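Bradyzoite pseudokinase 1 (Toxoplasma gondii, PDB 6M7Z) probably acts as a divergent protein kinase, lacking the glycine-rich loop, that regulates the membrane ultrastructure of the parasitophorous vacuole. Local coordinates at residues A10-T13 with F14-M18; M18-L21 with K22-D26; P57-E60 with L61-L64. One frame throughout, in Å; residues are numbered along the deposited sequence.

Interaction 1: A10-T13 with F14-M18; sequences ADMT and FWSWM
The carbonyl oxygen of Thr13 takes a hydrogen bond from the amide of Trp17, with N to O at 3.1 Å. The donor lies almost in line with the carbonyl (C=O...N 163°), as expected of the first full turn of helix 14-23. Thr13 itself is the N-cap. In the other direction, its amide gives a weak bond to the hydroxyl of Ser16, Thr13 N to Ser16 OG 3.4 Å; the serine OG is turned anti to its carbonyl carbon (chi1 -46°), which swings it back toward the start of the helix. This supplies one half of a capping box.

One residue before the cap, Met12 doubles back through bends at chi2 and chi3 to lay its terminal methyl over a face of the Trp17 indole. Met12 CE stands 3.5 Å from the centroid of the Trp17 six-membered ring, a CH-pi contact, while Met12 SD lies farther above the same ring, 4.9 Å from that centroid. Met12 CB meets the pyrrole end, 3.6 Å from Trp17 NE1, and the sulfur also rests on Ser16, Met12 SD to Ser16 CB 3.7 Å. Trp17 is buried against Pro88, Lys89 and Val92 of helix 88-101 and meets Tyr96 edge-to-face. Bridging the N-cap from the preceding residue to the fourth helical residue, the Met12–Trp17 pair is a hydrophobic staple, here in Met-aromatic form.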
loop_
_atom_site.group_PDB
_atom_site.type_symbol
_atom_site.label_atom_id
_atom_site.label_comp_id
_atom_site.label_asym_id
_atom_site.label_seq_id
_atom_site.Cartn_x
_atom_site.Cartn_y
_atom_site.Cartn_z
ATOM N N ALA A 10 -18.908 -5.619 3.556
ATOM C CA ALA A 10 -19.925 -6.232 4.466
ATOM C C ALA A 10 -19.245 -6.675 5.767
ATOM O O ALA A 10 -18.164 -7.258 5.738
ATOM C CB ALA A 10 -20.612 -7.387 3.773
ATOM N N ASP A 11 -19.910 -6.425 6.902
ATOM C CA ASP A 11 -19.360 -6.723 8.254
ATOM C C ASP A 11 -19.912 -8.077 8.765
ATOM O O ASP A 11 -21.098 -8.309 8.900
ATOM C CB ASP A 11 -19.492 -5.525 9.214
ATOM C CG ASP A 11 -20.894 -5.035 9.516
ATOM O OD1 ASP A 11 -21.851 -5.716 9.115
ATOM O OD2 ASP A 11 -21.007 -3.968 10.151
ATOM N N MET A 12 -18.979 -9.012 9.005
ATOM C CA MET A 12 -19.226 -10.430 9.355
ATOM C C MET A 12 -19.306 -10.669 10.879
ATOM O O MET A 12 -19.196 -9.702 11.688
ATOM C CB MET A 12 -18.059 -11.254 8.792
ATOM C CG MET A 12 -17.990 -11.270 7.265
ATOM S SD MET A 12 -17.462 -12.869 6.564
ATOM C CE MET A 12 -15.853 -13.093 7.318
ATOM N N THR A 13 -19.524 -11.934 11.293
ATOM C CA THR A 13 -19.646 -12.250 12.746
ATOM C C THR A 13 -18.399 -13.016 13.205
ATOM O O THR A 13 -17.585 -13.414 12.378
ATOM C CB THR A 13 -20.942 -12.987 13.141
ATOM O OG1 THR A 13 -20.787 -14.403 12.953
ATOM C CG2 THR A 13 -22.151 -12.494 12.368
ATOM N N PHE A 14 -18.269 -13.181 14.523
ATOM C CA PHE A 14 -17.113 -13.851 15.116
ATOM C C PHE A 14 -16.878 -15.198 14.413
ATOM O O PHE A 14 -15.757 -15.502 13.987
ATOM C CB PHE A 14 -17.283 -14.030 16.629
ATOM C CG PHE A 14 -16.184 -14.855 17.250
ATOM C CD1 PHE A 14 -16.251 -16.241 17.247
ATOM C CD2 PHE A 14 -15.049 -14.253 17.781
ATOM C CE1 PHE A 14 -15.226 -17.007 17.776
ATOM C CE2 PHE A 14 -14.028 -15.021 18.314
ATOM C CZ PHE A 14 -14.116 -16.394 18.301
ATOM N N TRP A 15 -17.942 -16.004 14.308
ATOM C CA TRP A 15 -17.852 -17.374 13.787
ATOM C C TRP A 15 -17.466 -17.352 12.299
ATOM O O TRP A 15 -16.728 -18.237 11.836
ATOM C CB TRP A 15 -19.154 -18.149 14.037
ATOM C CG TRP A 15 -19.062 -19.588 13.622
ATOM C CD1 TRP A 15 -18.544 -20.614 14.363
ATOM C CD2 TRP A 15 -19.499 -20.178 12.379
ATOM N NE1 TRP A 15 -18.640 -21.797 13.681
ATOM C CE2 TRP A 15 -19.202 -21.560 12.452
ATOM C CE3 TRP A 15 -20.105 -19.685 11.214
ATOM C CZ2 TRP A 15 -19.503 -22.447 11.414
ATOM C CZ3 TRP A 15 -20.394 -20.561 10.187
ATOM C CH2 TRP A 15 -20.096 -21.924 10.289
ATOM N N SER A 16 -17.944 -16.342 11.561
ATOM C CA SER A 16 -17.554 -16.155 10.150
ATOM C C SER A 16 -16.032 -15.991 10.029
ATOM O O SER A 16 -15.427 -16.643 9.181
ATOM C CB SER A 16 -18.245 -14.971 9.511
ATOM O OG SER A 16 -19.620 -14.957 9.793
ATOM N N TRP A 17 -15.448 -15.106 10.864
ATOM C CA TRP A 17 -14.022 -14.784 10.811
ATOM C C TRP A 17 -13.197 -16.013 11.205
ATOM O O TRP A 17 -12.178 -16.306 10.563
ATOM C CB TRP A 17 -13.676 -13.591 11.715
ATOM C CG TRP A 17 -14.163 -12.292 11.167
ATOM C CD1 TRP A 17 -15.092 -11.461 11.714
ATOM C CD2 TRP A 17 -13.776 -11.694 9.923
ATOM N NE1 TRP A 17 -15.295 -10.376 10.897
ATOM C CE2 TRP A 17 -14.506 -10.496 9.789
ATOM C CE3 TRP A 17 -12.887 -12.053 8.907
ATOM C CZ2 TRP A 17 -14.376 -9.660 8.683
ATOM C CZ3 TRP A 17 -12.760 -11.232 7.807
ATOM C CH2 TRP A 17 -13.501 -10.054 7.694
ATOM N N MET A 18 -13.654 -16.717 12.251
ATOM C CA MET A 18 -12.963 -17.900 12.711
ATOM C C MET A 18 -12.982 -18.960 11.603
ATOM O O MET A 18 -11.963 -19.619 11.325
ATOM C CB MET A 18 -13.607 -18.471 13.978
ATOM C CG MET A 18 -12.806 -19.611 14.588
ATOM S SD MET A 18 -11.166 -19.063 15.124
ATOM C CE MET A 18 -10.315 -20.628 15.341
#

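Interaction 2: M18-L21 with K22-D26; sequences MSYL and KELPD
A bend at chi2 of Met18 (63°) carries its methyl along the helix toward Lys22, whose CG lies anti to its own carbonyl carbon (chi1 -76°) and leads the chain back past the Met18 carbonyl. The two long side chains cross at a slant near their ends, Met18 CE coming within 4.0 Å of Lys22 NZ. This is a loose contact of a methyl group with an ammonium-bearing chain. Beneath it, the backbone keeps a regular helical bond from Lys22 N to Met18 O at 3.2 Å.

One residue on, Glu23 N bonds to Ser19 O at 3.1 Å and has a second, weak bond to the oxygen of Tyr20. The helix then tightens as it ends: the amide of Leu24 makes a 3.2 Å bond to Leu21 O from well above the carbonyl plane, and only a weak one to Tyr20 O. Pro25, which has no amide hydrogen, follows this change from i+4 to i+3 bonding.

Two side chains approach Tyr20 from the same side of its ring plane, at different ends of the ring and both obliquely. Glu23 OE1 lies 4.0 Å from Tyr20 CD1, with the carboxylate and ring planes 63° apart; Leu24 CD2 lies 4.2 Å from Tyr20 CE2. The phenol's polar end is engaged by Glu100, to which Tyr20 OH is hydrogen-bonded, and Tyr96 meets the ring edge-to-face. Leu21 and Leu24 both rest on Val92, so the end of helix 14-23 packs against helix 88-101. Arg117, on edge strand 114-117, hydrogen-bonds the Lys22 carbonyl and pairs through its backbone with Pro25, joining the departing chain to the four-stranded sheet.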
loop_
_atom_site.group_PDB
_atom_site.type_symbol
_atom_site.label_atom_id
_atom_site.label_comp_id
_atom_site.label_asym_id
_atom_site.label_seq_id
_atom_site.Cartn_x
_atom_site.Cartn_y
_atom_site.Cartn_z
ATOM N N MET A 18 -13.654 -16.717 12.251
ATOM C CA MET A 18 -12.963 -17.900 12.711
ATOM C C MET A 18 -12.982 -18.960 11.603
ATOM O O MET A 18 -11.963 -19.619 11.325
ATOM C CB MET A 18 -13.607 -18.471 13.978
ATOM C CG MET A 18 -12.806 -19.611 14.588
ATOM S SD MET A 18 -11.166 -19.063 15.124
ATOM C CE MET A 18 -10.315 -20.628 15.341
ATOM N N SER A 19 -14.151 -19.119 10.984
ATOM C CA SER A 19 -14.310 -20.053 9.868
ATOM C C SER A 19 -13.356 -19.660 8.735
ATOM O O SER A 19 -12.666 -20.514 8.184
ATOM C CB SER A 19 -15.739 -20.117 9.385
ATOM O OG SER A 19 -16.456 -21.134 10.084
ATOM N N TYR A 20 -13.296 -18.359 8.419
ATOM C CA TYR A 20 -12.464 -17.893 7.320
ATOM C C TYR A 20 -10.983 -18.146 7.612
ATOM O O TYR A 20 -10.227 -18.496 6.715
ATOM C CB TYR A 20 -12.680 -16.419 6.995
ATOM C CG TYR A 20 -12.143 -16.079 5.628
ATOM C CD1 TYR A 20 -12.900 -16.300 4.486
ATOM C CD2 TYR A 20 -10.860 -15.578 5.473
ATOM C CE1 TYR A 20 -12.407 -16.001 3.228
ATOM C CE2 TYR A 20 -10.365 -15.245 4.226
ATOM C CZ TYR A 20 -11.137 -15.472 3.095
ATOM O OH TYR A 20 -10.672 -15.172 1.843
ATOM N N LEU A 21 -10.578 -17.964 8.871
ATOM C CA LEU A 21 -9.213 -18.238 9.280
ATOM C C LEU A 21 -8.848 -19.692 8.956
ATOM O O LEU A 21 -7.784 -19.951 8.393
ATOM C CB LEU A 21 -9.070 -17.924 10.773
ATOM C CG LEU A 21 -7.767 -18.371 11.422
ATOM C CD1 LEU A 21 -6.589 -17.624 10.839
ATOM C CD2 LEU A 21 -7.846 -18.165 12.922
ATOM N N LYS A 22 -9.763 -20.615 9.264
ATOM C CA LYS A 22 -9.550 -22.057 9.049
ATOM C C LYS A 22 -9.470 -22.396 7.551
ATOM O O LYS A 22 -8.777 -23.310 7.175
ATOM C CB LYS A 22 -10.631 -22.858 9.777
ATOM C CG LYS A 22 -10.408 -22.928 11.285
ATOM C CD LYS A 22 -11.474 -23.645 12.081
ATOM C CE LYS A 22 -10.935 -24.177 13.397
ATOM N NZ LYS A 22 -11.943 -24.147 14.484
ATOM N N GLU A 23 -10.157 -21.626 6.708
ATOM C CA GLU A 23 -10.172 -21.826 5.251
ATOM C C GLU A 23 -8.844 -21.430 4.584
ATOM O O GLU A 23 -8.628 -21.789 3.444
ATOM C CB GLU A 23 -11.323 -21.038 4.611
ATOM C CG GLU A 23 -12.666 -21.757 4.753
ATOM C CD GLU A 23 -13.832 -21.243 3.933
ATOM O OE1 GLU A 23 -13.859 -20.044 3.612
ATOM O OE2 GLU A 23 -14.713 -22.057 3.627
ATOM N N LEU A 24 -7.991 -20.635 5.244
ATOM C CA LEU A 24 -6.707 -20.213 4.640
ATOM C C LEU A 24 -5.788 -21.417 4.509
ATOM O O LEU A 24 -5.690 -22.215 5.431
ATOM C CB LEU A 24 -6.012 -19.161 5.503
ATOM C CG LEU A 24 -6.600 -17.760 5.466
ATOM C CD1 LEU A 24 -5.838 -16.854 6.424
ATOM C CD2 LEU A 24 -6.630 -17.218 4.038
ATOM N N PRO A 25 -5.051 -21.551 3.385
ATOM C CA PRO A 25 -4.140 -22.680 3.198
ATOM C C PRO A 25 -2.919 -22.654 4.125
ATOM O O PRO A 25 -2.466 -21.581 4.522
ATOM C CB PRO A 25 -3.710 -22.556 1.728
ATOM C CG PRO A 25 -3.887 -21.090 1.406
ATOM C CD PRO A 25 -5.074 -20.640 2.231
ATOM N N ASP A 26 -2.413 -23.849 4.455
ATOM C CA ASP A 26 -1.260 -24.023 5.309
ATOM C C ASP A 26 0.012 -23.576 4.583
ATOM O O ASP A 26 0.107 -23.613 3.366
ATOM C CB ASP A 26 -1.074 -25.478 5.734
ATOM C CG ASP A 26 -2.051 -25.962 6.791
ATOM O OD1 ASP A 26 -2.816 -25.150 7.341
ATOM O OD2 ASP A 26 -2.010 -27.164 7.094
#

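Interaction 3: P57-E60 with L61-L64; sequences PARE and LVRL
Val62 and Pro57 meet through single carbons, Val62 CG2 lying 4.0 Å from Pro57 CB. The valine places this methyl anti to its carbonyl carbon, so that CG2 also leans over the preceding turn, 3.3 Å from Ala58 O. Its other branch, CG1, is anti to the backbone N (chi1 166°) and faces Arg59. Bends at chi2 and chi3 curl the arginine round to reach it: Arg59 NH2 stops 3.7 Å from Val62 CG1, the guanidinium coming obliquely to the methyl. Leu61 adds a more distant apolar touch, its CD2 at 4.4 Å from Pro57 CB.

These side chains are positioned by the first turn of helix 59-65, in which Ala58 is the N-cap. The Ala58 carbonyl oxygen receives the amide of Val62 at 3.0 Å, nearly straight at the hydrogen (167°), and a weak bond from the amide of Leu61. Arg63 N to Arg59 O (2.9 Å) and Leu64 N to Glu60 O (3.0 Å) continue the pattern. On the outward side, Glu60 and Arg63 carry opposite charges whose groups do not touch, Glu60 OE1 to Arg63 NE being 5.1 Å; any attraction between them is probably weak.

Farther out, Pro57 also packs on Leu67, and Leu64 reaches Ile27, in the loop that follows helix 14-23. As N-cap, Ala58 has no side-chain acceptor for the first-turn amides; its carbonyl opens the helix's own bonding. What joins the residue before the cap to the fourth helical residue is the Pro57–Val62 pair, a hydrophobic staple. It opens a short helix in the connection that leads from strand 50-54 to strand 76-82 of the kinase N-lobe.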
loop_
_atom_site.group_PDB
_atom_site.type_symbol
_atom_site.label_atom_id
_atom_site.label_comp_id
_atom_site.label_asym_id
_atom_site.label_seq_id
_atom_site.Cartn_x
_atom_site.Cartn_y
_atom_site.Cartn_z
ATOM N N PRO A 57 14.659 -15.681 -1.829
ATOM C CA PRO A 57 13.756 -16.785 -1.517
ATOM C C PRO A 57 14.399 -18.130 -1.880
ATOM O O PRO A 57 15.001 -18.248 -2.962
ATOM C CB PRO A 57 12.521 -16.538 -2.389
ATOM C CG PRO A 57 12.618 -15.078 -2.779
ATOM C CD PRO A 57 14.095 -14.765 -2.828
ATOM N N ALA A 58 14.240 -19.114 -0.983
ATOM C CA ALA A 58 14.727 -20.472 -1.163
ATOM C C ALA A 58 13.749 -21.261 -2.039
ATOM O O ALA A 58 12.643 -20.790 -2.331
ATOM C CB ALA A 58 14.896 -21.119 0.188
ATOM N N ARG A 59 14.162 -22.474 -2.425
ATOM C CA ARG A 59 13.430 -23.342 -3.365
ATOM C C ARG A 59 11.985 -23.557 -2.874
ATOM O O ARG A 59 11.039 -23.458 -3.659
ATOM C CB ARG A 59 14.210 -24.655 -3.534
ATOM C CG ARG A 59 13.506 -25.744 -4.337
ATOM C CD ARG A 59 13.143 -25.394 -5.768
ATOM N NE ARG A 59 14.241 -24.796 -6.510
ATOM C CZ ARG A 59 14.103 -23.848 -7.428
ATOM N NH1 ARG A 59 15.172 -23.301 -7.978
ATOM N NH2 ARG A 59 12.904 -23.447 -7.815
ATOM N N GLU A 60 11.810 -23.841 -1.575
ATOM C CA GLU A 60 10.486 -24.212 -1.043
ATOM C C GLU A 60 9.517 -23.024 -1.151
ATOM O O GLU A 60 8.336 -23.193 -1.450
ATOM C CB GLU A 60 10.611 -24.711 0.399
ATOM C CG GLU A 60 11.402 -26.003 0.540
ATOM C CD GLU A 60 10.647 -27.307 0.294
ATOM O OE1 GLU A 60 9.399 -27.273 0.168
ATOM O OE2 GLU A 60 11.317 -28.344 0.183
ATOM N N LEU A 61 10.028 -21.815 -0.928
ATOM C CA LEU A 61 9.201 -20.618 -0.968
ATOM C C LEU A 61 8.887 -20.241 -2.422
ATOM O O LEU A 61 7.760 -19.813 -2.730
ATOM C CB LEU A 61 9.912 -19.484 -0.219
ATOM C CG LEU A 61 9.028 -18.280 0.113
ATOM C CD1 LEU A 61 7.759 -18.692 0.846
ATOM C CD2 LEU A 61 9.790 -17.250 0.937
ATOM N N VAL A 62 9.879 -20.407 -3.307
ATOM C CA VAL A 62 9.705 -20.195 -4.747
ATOM C C VAL A 62 8.574 -21.101 -5.256
ATOM O O VAL A 62 7.708 -20.652 -6.013
ATOM C CB VAL A 62 11.021 -20.437 -5.517
ATOM C CG1 VAL A 62 10.797 -20.572 -7.017
ATOM C CG2 VAL A 62 12.062 -19.359 -5.235
ATOM N N ARG A 63 8.580 -22.367 -4.816
ATOM C CA ARG A 63 7.573 -23.358 -5.233
ATOM C C ARG A 63 6.196 -22.957 -4.685
ATOM O O ARG A 63 5.222 -22.946 -5.428
ATOM C CB ARG A 63 7.981 -24.776 -4.795
ATOM C CG ARG A 63 7.060 -25.898 -5.263
ATOM C CD ARG A 63 7.060 -27.085 -4.318
ATOM N NE ARG A 63 8.138 -27.980 -4.704
ATOM C CZ ARG A 63 8.093 -29.308 -4.591
ATOM N NH1 ARG A 63 7.259 -29.867 -3.727
ATOM N NH2 ARG A 63 8.867 -30.082 -5.348
ATOM N N LEU A 64 6.121 -22.614 -3.395
ATOM C CA LEU A 64 4.840 -22.281 -2.760
ATOM C C LEU A 64 4.153 -21.101 -3.472
ATOM O O LEU A 64 2.947 -21.101 -3.636
ATOM C CB LEU A 64 5.068 -21.956 -1.279
ATOM C CG LEU A 64 3.788 -21.725 -0.472
ATOM C CD1 LEU A 64 3.083 -23.045 -0.185
ATOM C CD2 LEU A 64 4.079 -20.998 0.832
#

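Overall arrangement
From the N terminus, interaction 1 starts helix 14-23 and interaction 2 ends it; they share Met18, and their centres are 12 Å apart. All three contacts are local turns of the chain, so none encloses a long loop, and none nests in or crosses another. After helix 33-39 and edge strand 50-54, interaction 3 starts helix 59-65. It lies apart from interaction 1, about 19 Å at the nearest atoms, yet comes within about 5 Å of interaction 2 without touching it. Residues of the first two also pack on helix 88-101, and those of interaction 2 bond to Arg117 of strand 114-117; the third lies in the connection between strands 50-54 and 76-82.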